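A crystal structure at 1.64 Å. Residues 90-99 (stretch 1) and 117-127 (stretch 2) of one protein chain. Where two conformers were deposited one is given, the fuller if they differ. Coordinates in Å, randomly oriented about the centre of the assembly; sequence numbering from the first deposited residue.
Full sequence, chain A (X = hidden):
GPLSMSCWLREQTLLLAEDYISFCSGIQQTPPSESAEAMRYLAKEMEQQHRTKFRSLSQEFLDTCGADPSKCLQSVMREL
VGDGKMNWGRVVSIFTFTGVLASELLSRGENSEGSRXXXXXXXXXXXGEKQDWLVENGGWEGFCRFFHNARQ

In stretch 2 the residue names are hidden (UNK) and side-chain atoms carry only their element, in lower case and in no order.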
# COMPACT_ATOMS: atom_id res chain seq x y z
N ARG A 90 -0.66 -0.31 9.17
CA ARG A 90 0.54 -0.27 8.34
C ARG A 90 0.22 -0.69 6.91
O ARG A 90 0.80 -0.15 5.95
CB ARG A 90 1.62 -1.17 8.94
CG ARG A 90 2.13 -0.64 10.27
CD ARG A 90 3.13 -1.57 10.91
NE ARG A 90 3.67 -1.00 12.14
CZ ARG A 90 4.64 -1.56 12.87
NH1 ARG A 90 5.06 -0.97 13.98
NH2 ARG A 90 5.19 -2.71 12.48
N VAL A 91 -0.70 -1.63 6.74
CA VAL A 91 -1.16 -2.01 5.40
C VAL A 91 -1.79 -0.81 4.70
O VAL A 91 -1.53 -0.55 3.52
CB VAL A 91 -2.14 -3.19 5.49
CG1 VAL A 91 -2.79 -3.46 4.14
CG2 VAL A 91 -1.42 -4.44 5.99
N VAL A 92 -2.65 -0.08 5.41
CA VAL A 92 -3.28 1.09 4.81
C VAL A 92 -2.22 2.08 4.34
O VAL A 92 -2.31 2.64 3.24
CB VAL A 92 -4.27 1.74 5.80
CG1 VAL A 92 -4.76 3.09 5.28
CG2 VAL A 92 -5.46 0.81 6.03
N SER A 93 -1.20 2.32 5.16
CA SER A 93 -0.16 3.28 4.78
C SER A 93 0.57 2.84 3.52
O SER A 93 0.96 3.68 2.72
CB SER A 93 0.83 3.48 5.93
OG SER A 93 1.79 2.44 6.00
N ILE A 94 0.75 1.53 3.33
CA ILE A 94 1.37 1.04 2.10
C ILE A 94 0.52 1.41 0.90
O ILE A 94 1.03 1.90 -0.12
CB ILE A 94 1.61 -0.48 2.19
CG1 ILE A 94 2.70 -0.78 3.22
CG2 ILE A 94 1.96 -1.05 0.81
CD1 ILE A 94 2.94 -2.27 3.49
N PHE A 95 -0.80 1.20 1.00
CA PHE A 95 -1.70 1.58 -0.08
C PHE A 95 -1.71 3.09 -0.29
O PHE A 95 -1.64 3.57 -1.43
CB PHE A 95 -3.12 1.07 0.21
CG PHE A 95 -3.34 -0.36 -0.19
CD1 PHE A 95 -4.16 -0.68 -1.26
CD2 PHE A 95 -2.72 -1.39 0.49
CE1 PHE A 95 -4.37 -1.99 -1.64
CE2 PHE A 95 -2.92 -2.71 0.12
CZ PHE A 95 -3.74 -3.01 -0.95
N THR A 96 -1.78 3.87 0.80
CA THR A 96 -1.77 5.32 0.68
C THR A 96 -0.52 5.80 -0.03
O THR A 96 -0.58 6.59 -0.98
CB THR A 96 -1.87 5.98 2.05
OG1 THR A 96 -3.04 5.51 2.74
CG2 THR A 96 -1.93 7.49 1.92
N PHE A 97 0.64 5.33 0.43
CA PHE A 97 1.91 5.75 -0.17
C PHE A 97 1.98 5.37 -1.64
O PHE A 97 2.41 6.17 -2.47
CB PHE A 97 3.07 5.13 0.61
CG PHE A 97 4.42 5.53 0.10
CD1 PHE A 97 4.76 6.86 0.00
CD2 PHE A 97 5.34 4.57 -0.27
CE1 PHE A 97 6.01 7.23 -0.47
CE2 PHE A 97 6.59 4.94 -0.73
CZ PHE A 97 6.92 6.27 -0.83
N THR A 98 1.56 4.15 -1.98
CA THR A 98 1.64 3.71 -3.37
C THR A 98 0.68 4.49 -4.25
O THR A 98 0.98 4.77 -5.42
CB THR A 98 1.37 2.21 -3.45
OG1 THR A 98 2.30 1.51 -2.62
CG2 THR A 98 1.51 1.71 -4.88
N GLY A 99 -0.49 4.85 -3.72
CA GLY A 99 -1.41 5.69 -4.47
C GLY A 99 -0.83 7.05 -4.79
O GLY A 99 -1.01 7.56 -5.90
N UNK A 117 3.04 -2.35 -12.04
CA UNK A 117 4.17 -2.96 -11.35
C UNK A 117 4.10 -2.72 -9.85
O UNK A 117 4.41 -3.60 -9.05
n UNK A 117 8.10 -2.65 -13.80
c UNK A 117 6.86 -1.89 -13.95
n UNK A 117 8.19 -3.36 -16.00
c UNK A 117 5.65 -2.64 -13.42
c UNK A 117 8.70 -3.34 -14.77
n UNK A 117 9.83 -3.99 -14.52
c UNK A 117 5.48 -2.43 -11.92
N UNK A 118 3.69 -1.51 -9.44
CA UNK A 118 3.56 -1.23 -8.02
C UNK A 118 2.45 -2.08 -7.40
O UNK A 118 2.60 -2.58 -6.28
c UNK A 118 5.49 0.84 -8.90
c UNK A 118 4.53 1.16 -7.78
c UNK A 118 4.10 2.62 -7.84
c UNK A 118 3.29 0.25 -7.79
N UNK A 119 1.34 -2.25 -8.11
CA UNK A 119 0.26 -3.10 -7.61
C UNK A 119 0.74 -4.53 -7.42
O UNK A 119 0.42 -5.17 -6.41
c UNK A 119 -0.93 -3.05 -8.57
N UNK A 120 1.49 -5.05 -8.39
CA UNK A 120 2.01 -6.41 -8.28
C UNK A 120 3.00 -6.54 -7.13
O UNK A 120 3.06 -7.58 -6.48
o UNK A 120 1.94 -8.23 -12.73
c UNK A 120 2.66 -6.82 -9.60
c UNK A 120 1.68 -6.93 -10.75
o UNK A 120 3.32 -6.54 -12.44
c UNK A 120 2.36 -7.26 -12.07
N UNK A 121 3.78 -5.49 -6.87
CA UNK A 121 4.72 -5.52 -5.75
C UNK A 121 3.99 -5.63 -4.42
O UNK A 121 4.37 -6.42 -3.55
o UNK A 121 6.37 -4.28 -7.00
c UNK A 121 6.56 -4.25 -4.60
c UNK A 121 5.61 -4.28 -5.79
N UNK A 122 2.92 -4.84 -4.24
CA UNK A 122 2.11 -4.97 -3.03
C UNK A 122 1.53 -6.37 -2.93
O UNK A 122 1.57 -7.01 -1.88
c UNK A 122 0.99 -3.90 -3.02
c UNK A 122 1.58 -2.50 -2.82
c UNK A 122 -0.03 -4.21 -1.91
c UNK A 122 0.57 -1.38 -3.01
N UNK A 123 0.96 -6.86 -4.04
CA UNK A 123 0.32 -8.17 -4.04
C UNK A 123 1.32 -9.27 -3.68
O UNK A 123 1.02 -10.16 -2.87
c UNK A 123 -0.31 -8.44 -5.40
N UNK A 124 2.51 -9.24 -4.28
CA UNK A 124 3.50 -10.27 -3.98
C UNK A 124 3.93 -10.22 -2.52
O UNK A 124 4.12 -11.27 -1.88
c UNK A 124 4.46 -10.56 -6.32
o UNK A 124 5.17 -10.09 -7.23
c UNK A 124 4.72 -10.12 -4.89
o UNK A 124 3.53 -11.37 -6.53
N UNK A 125 4.07 -9.02 -1.96
CA UNK A 125 4.58 -8.89 -0.60
C UNK A 125 3.55 -9.35 0.42
O UNK A 125 3.85 -10.19 1.28
o UNK A 125 7.23 -6.72 4.81
c UNK A 125 5.58 -7.23 1.03
c UNK A 125 7.38 -7.59 2.60
c UNK A 125 6.83 -7.76 1.34
c UNK A 125 6.68 -6.89 3.56
c UNK A 125 4.98 -7.44 -0.34
c UNK A 125 4.89 -6.54 2.02
c UNK A 125 5.44 -6.36 3.27
N UNK A 126 2.33 -8.83 0.34
CA UNK A 126 1.31 -9.19 1.32
C UNK A 126 0.81 -10.61 1.10
O UNK A 126 0.69 -11.40 2.05
c UNK A 126 0.50 -6.74 1.62
c UNK A 126 0.15 -8.19 1.27
c UNK A 126 -0.73 -5.86 1.47
c UNK A 126 1.08 -6.63 3.02
N UNK A 127 0.51 -10.96 -0.16
CA UNK A 127 -0.02 -12.28 -0.45
C UNK A 127 1.01 -13.39 -0.39
O UNK A 127 0.65 -14.55 -0.20

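Position 117 carries three carbons in a row, then a nitrogen, then a carbon bearing two more nitrogens. That guanidinium-ended chain is out of reach of stretch 1 and identifies Arg117. Position 118 has four carbons, forked at the second. Its CB lies 3.7 Å from Thr98 CG2, and a fork one bond beyond CB marks Leu118, with chi1 m and chi2 p. A single carbon at 119, directed sideways and making no close contact with stretch 1, gives Ala119. At 120 three carbons end in two oxygens, a carboxylate one methylene longer than an aspartate's; this is Glu120, out of reach of the other helix.

Position 121 shows a first carbon that bears one oxygen and one carbon. Such a branch at CB fits Thr121, whose OG1 donates to Arg117 O at 2.9 Å, one turn back along its own helix.

Position 122 has four carbons again, but the fork is at the first, and one arm is two carbons long. Its CA-to-CB bond points toward stretch 1, where these carbons pack on Ile94, Phe95 and Thr98. An early fork with unequal arms excludes leucine and valine and leaves Ile122, with chi1 m and chi2 t. Its CG1 is 3.9 Å from Ile94 CG2, its CG2 is 3.8 Å from Phe95 CE2, and its CD1 is 3.4 Å from Thr98 OG1. The last is a contact between a methyl and an oxygen, not a hydrogen bond; Thr98 OG1 instead donates to Ile94 O at 2.8 Å, so the hydroxyl is satisfied within its own helix.

One carbon at 123, pointing away, defines Ala123. At position 124 there are two carbons, the second carrying two oxygens, exposed and out of reach of stretch 1; this is Asp124. Position 125 has one carbon followed by a six-carbon ring bearing an oxygen, hence Tyr125; its CB points toward stretch 1, yet the side chain makes no close contact with it. Four carbons forked at the second recur at 126, packing on Val91 and Phe95 and giving Leu126, with chi1 m and chi2 t. Its CD1 is 4.1 Å from both Val91 CG1 and Phe95 CE2, and it sits at the edge of the Phe95 ring, near the ring plane. Position 127 has no side-chain atoms and is Gly127; an ideal CB there would lie 2.9 Å from Ala123 O, a clash within its own helix.

The helices run nearly antiparallel, at 168°, with axes 10.9 Å apart at closest approach. Contacting residues 118, 122 and 126 recur every four positions, forming one stripe that pairs in CA register with Thr98, Ile94 and Val91: 7.1 Å from Thr98 CA to Leu118 CA, 7.9 Å from Ile94 CA to Ile122 CA, and 8.6 Å from Val91 CA to Leu126 CA. Ile122 gives up the most surface, 82 Å² of the 355 Å² buried in total. No hydrogen bond crosses, so packing of mainly apolar side chains makes the contact.

Stretch 2 117-127: RLAETIADYLG
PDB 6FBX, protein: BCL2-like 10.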